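Local coordinates for protein kinase A regulatory subunit, putative (Trypanosoma cruzi, PDB 6FTF) that binds 7-cyano-7-deazainosine in its two cyclic nucleotide-binding domains and probably restrains the catalytic subunit of a cAMP-independent protein kinase A, at residues N81-I93 / L102-L114. Sequence-based numbering, arbitrary orientation. Where two conformers were deposited one is given.
Sequences NKLYIIQSGHADI and LKTEGTAVGELEL. With 7CI (7-cyano-7-deazainosine), chain F.
His-90 and Thr-104 meet in the loops between the two antiparallel pairings of this contact. CG2 of Thr-104 stands over the centre of one imidazole face, 3.7 Å from the centroid of the His-90 ring, a CH-pi contact. At the ring edge the Glu-105 carboxylate lies nearly coplanar, 16° from the ring plane, and a weak hydrogen bond runs from His-90 NE2 to Glu-105 OE2 (3.0 Å). Glu-105 reaches it by a bent chain (chi2 -86°), and a water bridges its OE2 to Gly-89 N. On one flank Ala-91 pairs with Lys-103; on the other, Tyr-84 and Val-109 exchange two backbone bonds, and Val-109 CG2 rests 3.7 Å from Tyr-84 CB. Lys-103 folds at chi2 (-80°), its CG lying 3.8 Å from Ile-93 CD1. Lys-103 NZ donates a hydrogen bond to Ala-108 O (2.7 Å), nearly along the C=O axis, with Tyr-172 as a second partner; this ties the two pairings together beside the ligand. Gly-110 N, Glu-111 and Glu-113 then hold the ribose hydroxyls of 7-cyano-7-deazainosine: OE2 of Glu-111 accepts from O2 (2.7 Å), while the Glu-113 carboxylate takes O3 and O4, one on each oxygen. The strand 108-109 and the short helix after Gly-110, whose glutamates bind the ribose, correspond to the phosphate-binding cassette of the cyclic nucleotide-binding beta-barrel; the ligand here is a nucleoside without phosphate.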
loop_
_atom_site.group_PDB
_atom_site.type_symbol
_atom_site.label_atom_id
_atom_site.label_comp_id
_atom_site.label_asym_id
_atom_site.label_seq_id
_atom_site.Cartn_x
_atom_site.Cartn_y
_atom_site.Cartn_z
ATOM N N ASN A 81 14.178 16.261 -9.856
ATOM C CA ASN A 81 14.565 16.060 -8.463
ATOM C C ASN A 81 13.436 16.427 -7.512
ATOM O O ASN A 81 13.681 16.869 -6.393
ATOM C CB ASN A 81 15.822 16.856 -8.108
ATOM C CG ASN A 81 16.922 16.689 -9.130
ATOM O OD1 ASN A 81 17.341 15.571 -9.420
ATOM N ND2 ASN A 81 17.380 17.802 -9.699
ATOM N N LYS A 82 12.198 16.244 -7.951
ATOM C CA LYS A 82 11.015 16.537 -7.155
ATOM C C LYS A 82 10.106 15.318 -7.157
ATOM O O LYS A 82 10.123 14.520 -8.100
ATOM C CB LYS A 82 10.268 17.730 -7.739
ATOM C CG LYS A 82 11.029 19.038 -7.588
ATOM C CD LYS A 82 10.347 20.186 -8.325
ATOM C CE LYS A 82 10.649 20.172 -9.804
ATOM N NZ LYS A 82 12.030 20.684 -10.074
ATOM N N LEU A 83 9.323 15.180 -6.093
ATOM C CA LEU A 83 8.327 14.123 -5.955
ATOM C C LEU A 83 6.947 14.750 -6.098
ATOM O O LEU A 83 6.633 15.717 -5.408
ATOM C CB LEU A 83 8.448 13.480 -4.583
ATOM C CG LEU A 83 7.476 12.342 -4.277
ATOM C CD1 LEU A 83 7.754 11.131 -5.131
ATOM C CD2 LEU A 83 7.561 11.976 -2.791
ATOM N N TYR A 84 6.129 14.213 -6.987
ATOM C CA TYR A 84 4.785 14.724 -7.235
ATOM C C TYR A 84 3.786 13.690 -6.746
ATOM O O TYR A 84 3.873 12.525 -7.135
ATOM C CB TYR A 84 4.547 14.915 -8.734
ATOM C CG TYR A 84 5.408 15.964 -9.354
ATOM C CD1 TYR A 84 6.723 15.716 -9.670
ATOM C CD2 TYR A 84 4.906 17.238 -9.584
ATOM C CE1 TYR A 84 7.515 16.715 -10.235
ATOM C CE2 TYR A 84 5.670 18.227 -10.127
ATOM C CZ TYR A 84 6.970 17.969 -10.437
ATOM O OH TYR A 84 7.722 18.994 -10.980
ATOM N N ILE A 85 2.852 14.095 -5.897
ATOM C CA ILE A 85 1.743 13.249 -5.466
ATOM C C ILE A 85 0.490 13.818 -6.123
ATOM O O ILE A 85 0.176 15.008 -5.980
ATOM C CB ILE A 85 1.603 13.203 -3.935
ATOM C CG1 ILE A 85 2.929 12.811 -3.264
ATOM C CG2 ILE A 85 0.489 12.206 -3.550
ATOM C CD1 ILE A 85 3.495 11.469 -3.695
ATOM N N ILE A 86 -0.203 12.997 -6.886
ATOM C CA ILE A 86 -1.318 13.463 -7.703
ATOM C C ILE A 86 -2.573 13.613 -6.854
ATOM O O ILE A 86 -3.054 12.651 -6.245
ATOM C CB ILE A 86 -1.556 12.491 -8.864
ATOM C CG1 ILE A 86 -0.328 12.427 -9.769
ATOM C CG2 ILE A 86 -2.789 12.903 -9.643
ATOM C CD1 ILE A 86 -0.372 11.299 -10.771
ATOM N N GLN A 87 -3.132 14.826 -6.833
ATOM C CA GLN A 87 -4.443 15.060 -6.241
ATOM C C GLN A 87 -5.556 14.605 -7.175
ATOM O O GLN A 87 -6.480 13.889 -6.758
ATOM C CB GLN A 87 -4.605 16.543 -5.915
ATOM C CG GLN A 87 -6.001 16.918 -5.437
ATOM C CD GLN A 87 -6.116 18.395 -5.140
ATOM O OE1 GLN A 87 -5.282 18.981 -4.433
ATOM N NE2 GLN A 87 -7.143 19.028 -5.694
ATOM N N SER A 88 -5.473 14.985 -8.444
ATOM C CA SER A 88 -6.461 14.569 -9.424
ATOM C C SER A 88 -5.824 14.641 -10.795
ATOM O O SER A 88 -4.881 15.406 -11.024
ATOM C CB SER A 88 -7.728 15.416 -9.343
ATOM O OG SER A 88 -7.446 16.793 -9.492
ATOM N N GLY A 89 -6.347 13.836 -11.706
ATOM C CA GLY A 89 -5.797 13.720 -13.038
ATOM C C GLY A 89 -4.986 12.447 -13.192
ATOM O O GLY A 89 -4.664 11.750 -12.226
ATOM N N HIS A 90 -4.662 12.141 -14.443
ATOM C CA HIS A 90 -3.909 10.939 -14.782
ATOM C C HIS A 90 -2.741 11.304 -15.681
ATOM O O HIS A 90 -2.782 12.289 -16.429
ATOM C CB HIS A 90 -4.745 9.909 -15.555
ATOM C CG HIS A 90 -5.946 9.407 -14.829
ATOM N ND1 HIS A 90 -6.896 8.626 -15.450
ATOM C CD2 HIS A 90 -6.337 9.527 -13.542
ATOM C CE1 HIS A 90 -7.832 8.302 -14.575
ATOM N NE2 HIS A 90 -7.518 8.837 -13.410
ATOM N N ALA A 91 -1.707 10.462 -15.650
ATOM C CA ALA A 91 -0.566 10.650 -16.524
ATOM C C ALA A 91 -0.051 9.308 -17.019
ATOM O O ALA A 91 -0.027 8.313 -16.281
ATOM C CB ALA A 91 0.572 11.384 -15.823
ATOM N N ASP A 92 0.414 9.312 -18.261
ATOM C CA ASP A 92 1.055 8.147 -18.845
ATOM C C ASP A 92 2.537 8.137 -18.501
ATOM O O ASP A 92 3.211 9.167 -18.552
ATOM C CB ASP A 92 0.928 8.163 -20.371
ATOM C CG ASP A 92 -0.500 8.014 -20.854
ATOM O OD1 ASP A 92 -1.250 7.172 -20.315
ATOM O OD2 ASP A 92 -0.877 8.748 -21.788
ATOM N N ILE A 93 3.048 6.942 -18.219
ATOM C CA ILE A 93 4.480 6.677 -18.125
ATOM C C ILE A 93 4.912 6.132 -19.475
ATOM O O ILE A 93 4.406 5.093 -19.920
ATOM C CB ILE A 93 4.787 5.669 -17.006
ATOM C CG1 ILE A 93 4.185 6.132 -15.671
ATOM C CG2 ILE A 93 6.285 5.435 -16.887
ATOM C CD1 ILE A 93 4.643 7.519 -15.236
ATOM N N LEU A 102 -0.081 3.635 -16.191
ATOM C CA LEU A 102 -0.970 4.781 -16.023
ATOM C C LEU A 102 -0.991 5.173 -14.550
ATOM O O LEU A 102 -1.406 4.379 -13.698
ATOM C CB LEU A 102 -2.390 4.458 -16.486
ATOM C CG LEU A 102 -3.398 5.606 -16.343
ATOM C CD1 LEU A 102 -3.134 6.682 -17.366
ATOM C CD2 LEU A 102 -4.832 5.110 -16.440
ATOM N N LYS A 103 -0.556 6.395 -14.254
ATOM C CA LYS A 103 -0.601 6.951 -12.908
ATOM C C LYS A 103 -1.910 7.704 -12.704
ATOM O O LYS A 103 -2.284 8.552 -13.528
ATOM C CB LYS A 103 0.572 7.912 -12.688
ATOM C CG LYS A 103 1.944 7.225 -12.553
ATOM C CD LYS A 103 2.169 6.649 -11.160
ATOM C CE LYS A 103 3.496 5.918 -11.035
ATOM N NZ LYS A 103 3.756 5.555 -9.631
ATOM N N THR A 104 -2.604 7.396 -11.616
ATOM C CA THR A 104 -3.923 7.950 -11.342
ATOM C C THR A 104 -3.900 8.683 -10.001
ATOM O O THR A 104 -2.857 8.852 -9.362
ATOM C CB THR A 104 -4.974 6.839 -11.396
ATOM O OG1 THR A 104 -4.658 5.857 -10.409
ATOM C CG2 THR A 104 -5.000 6.174 -12.774
ATOM N N GLU A 105 -5.059 9.140 -9.574
ATOM C CA GLU A 105 -5.108 9.982 -8.395
ATOM C C GLU A 105 -4.523 9.253 -7.192
ATOM O O GLU A 105 -4.767 8.056 -6.967
ATOM C CB GLU A 105 -6.542 10.442 -8.115
ATOM C CG GLU A 105 -7.569 9.338 -8.015
ATOM C CD GLU A 105 -8.174 8.903 -9.355
ATOM O OE1 GLU A 105 -9.162 8.141 -9.300
ATOM O OE2 GLU A 105 -7.693 9.294 -10.447
ATOM N N GLY A 106 -3.767 9.996 -6.395
ATOM C CA GLY A 106 -3.158 9.487 -5.189
ATOM C C GLY A 106 -1.792 8.881 -5.370
ATOM O O GLY A 106 -1.109 8.622 -4.364
ATOM N N THR A 107 -1.388 8.627 -6.598
ATOM C CA THR A 107 -0.104 8.010 -6.878
ATOM C C THR A 107 0.983 9.066 -7.001
ATOM O O THR A 107 0.718 10.271 -7.104
ATOM C CB THR A 107 -0.148 7.144 -8.138
ATOM O OG1 THR A 107 -0.288 7.943 -9.312
ATOM C CG2 THR A 107 -1.269 6.114 -8.047
ATOM N N ALA A 108 2.218 8.592 -6.984
ATOM C CA ALA A 108 3.406 9.428 -7.026
ATOM C C ALA A 108 4.170 9.243 -8.326
ATOM O O ALA A 108 4.206 8.144 -8.896
ATOM C CB ALA A 108 4.357 9.022 -5.894
ATOM N N VAL A 109 4.832 10.311 -8.767
ATOM C CA VAL A 109 5.858 10.225 -9.800
ATOM C C VAL A 109 7.104 10.959 -9.330
ATOM O O VAL A 109 7.033 11.975 -8.630
ATOM C CB VAL A 109 5.414 10.737 -11.190
ATOM C CG1 VAL A 109 4.361 9.806 -11.785
ATOM C CG2 VAL A 109 4.932 12.179 -11.123
ATOM N N GLY A 110 8.260 10.441 -9.748
ATOM C CA GLY A 110 9.547 10.991 -9.379
ATOM C C GLY A 110 10.264 10.219 -8.301
ATOM O O GLY A 110 11.415 10.539 -7.976
ATOM N N GLU A 111 9.616 9.209 -7.733
ATOM C CA GLU A 111 10.213 8.491 -6.620
ATOM C C GLU A 111 11.365 7.600 -7.051
ATOM O O GLU A 111 12.286 7.379 -6.271
ATOM C CB GLU A 111 9.137 7.695 -5.873
ATOM C CG GLU A 111 8.805 6.316 -6.410
ATOM C CD GLU A 111 8.170 6.279 -7.777
ATOM O OE1 GLU A 111 8.199 5.162 -8.372
ATOM O OE2 GLU A 111 7.633 7.305 -8.247
ATOM N N LEU A 112 11.324 7.086 -8.273
ATOM C CA LEU A 112 12.400 6.228 -8.749
ATOM C C LEU A 112 13.715 6.995 -8.774
ATOM O O LEU A 112 14.760 6.503 -8.321
ATOM C CB LEU A 112 12.024 5.735 -10.145
ATOM C CG LEU A 112 12.820 4.631 -10.823
ATOM C CD1 LEU A 112 12.810 3.361 -10.020
ATOM C CD2 LEU A 112 12.194 4.361 -12.169
ATOM N N GLU A 113 13.658 8.231 -9.265
ATOM C CA GLU A 113 14.830 9.075 -9.375
ATOM C C GLU A 113 15.352 9.504 -8.012
ATOM O O GLU A 113 16.567 9.590 -7.812
ATOM C CB GLU A 113 14.457 10.301 -10.193
ATOM C CG GLU A 113 14.165 9.996 -11.653
ATOM C CD GLU A 113 12.865 9.247 -11.928
ATOM O OE1 GLU A 113 11.905 9.330 -11.112
ATOM O OE2 GLU A 113 12.785 8.578 -12.974
ATOM N N LEU A 114 14.451 9.813 -7.072
ATOM C CA LEU A 114 14.870 10.241 -5.739
ATOM C C LEU A 114 15.410 9.086 -4.912
ATOM O O LEU A 114 16.393 9.249 -4.186
ATOM C CB LEU A 114 13.710 10.926 -5.025
ATOM C CG LEU A 114 13.335 12.293 -5.577
ATOM C CD1 LEU A 114 12.032 12.767 -4.985
ATOM C CD2 LEU A 114 14.430 13.282 -5.306
HETATM C C1 7CI F . 7.361 6.314 -12.987
HETATM N N1 7CI F . 7.828 5.022 -13.580
HETATM O O1 7CI F . 7.786 7.374 -13.830
HETATM C C2 7CI F . 7.104 3.901 -13.593
HETATM N N2 7CI F . 5.877 3.641 -13.076
HETATM O O2 7CI F . 7.060 7.256 -10.880
HETATM C C3 7CI F . 5.384 2.397 -13.208
HETATM N N3 7CI F . 6.116 1.403 -13.871
HETATM O O3 7CI F . 9.525 8.134 -10.866
HETATM C C4 7CI F . 7.347 1.649 -14.391
HETATM N N4 7CI F . 11.108 2.486 -15.999
HETATM C C5 7CI F . 7.899 2.925 -14.273
HETATM O O5 7CI F . 7.939 0.687 -14.962
HETATM C C6 7CI F . 9.136 3.549 -14.693
HETATM C C7 7CI F . 9.006 4.869 -14.237
HETATM C C8 7CI F . 10.213 2.967 -15.408
HETATM C C9 7CI F . 7.942 6.573 -11.674
HETATM C C10 7CI F . 9.113 7.346 -11.989
HETATM C C11 7CI F . 8.615 8.250 -13.098
HETATM C C12 7CI F . 9.776 8.827 -14.025
HETATM O O4 7CI F . 10.645 7.786 -14.415
HETATM O O HOH W 1 12.293 12.979 -9.001
HETATM O O HOH W 2 -8.359 11.905 -11.084
HETATM O O HOH W 3 -9.635 7.422 -11.900
#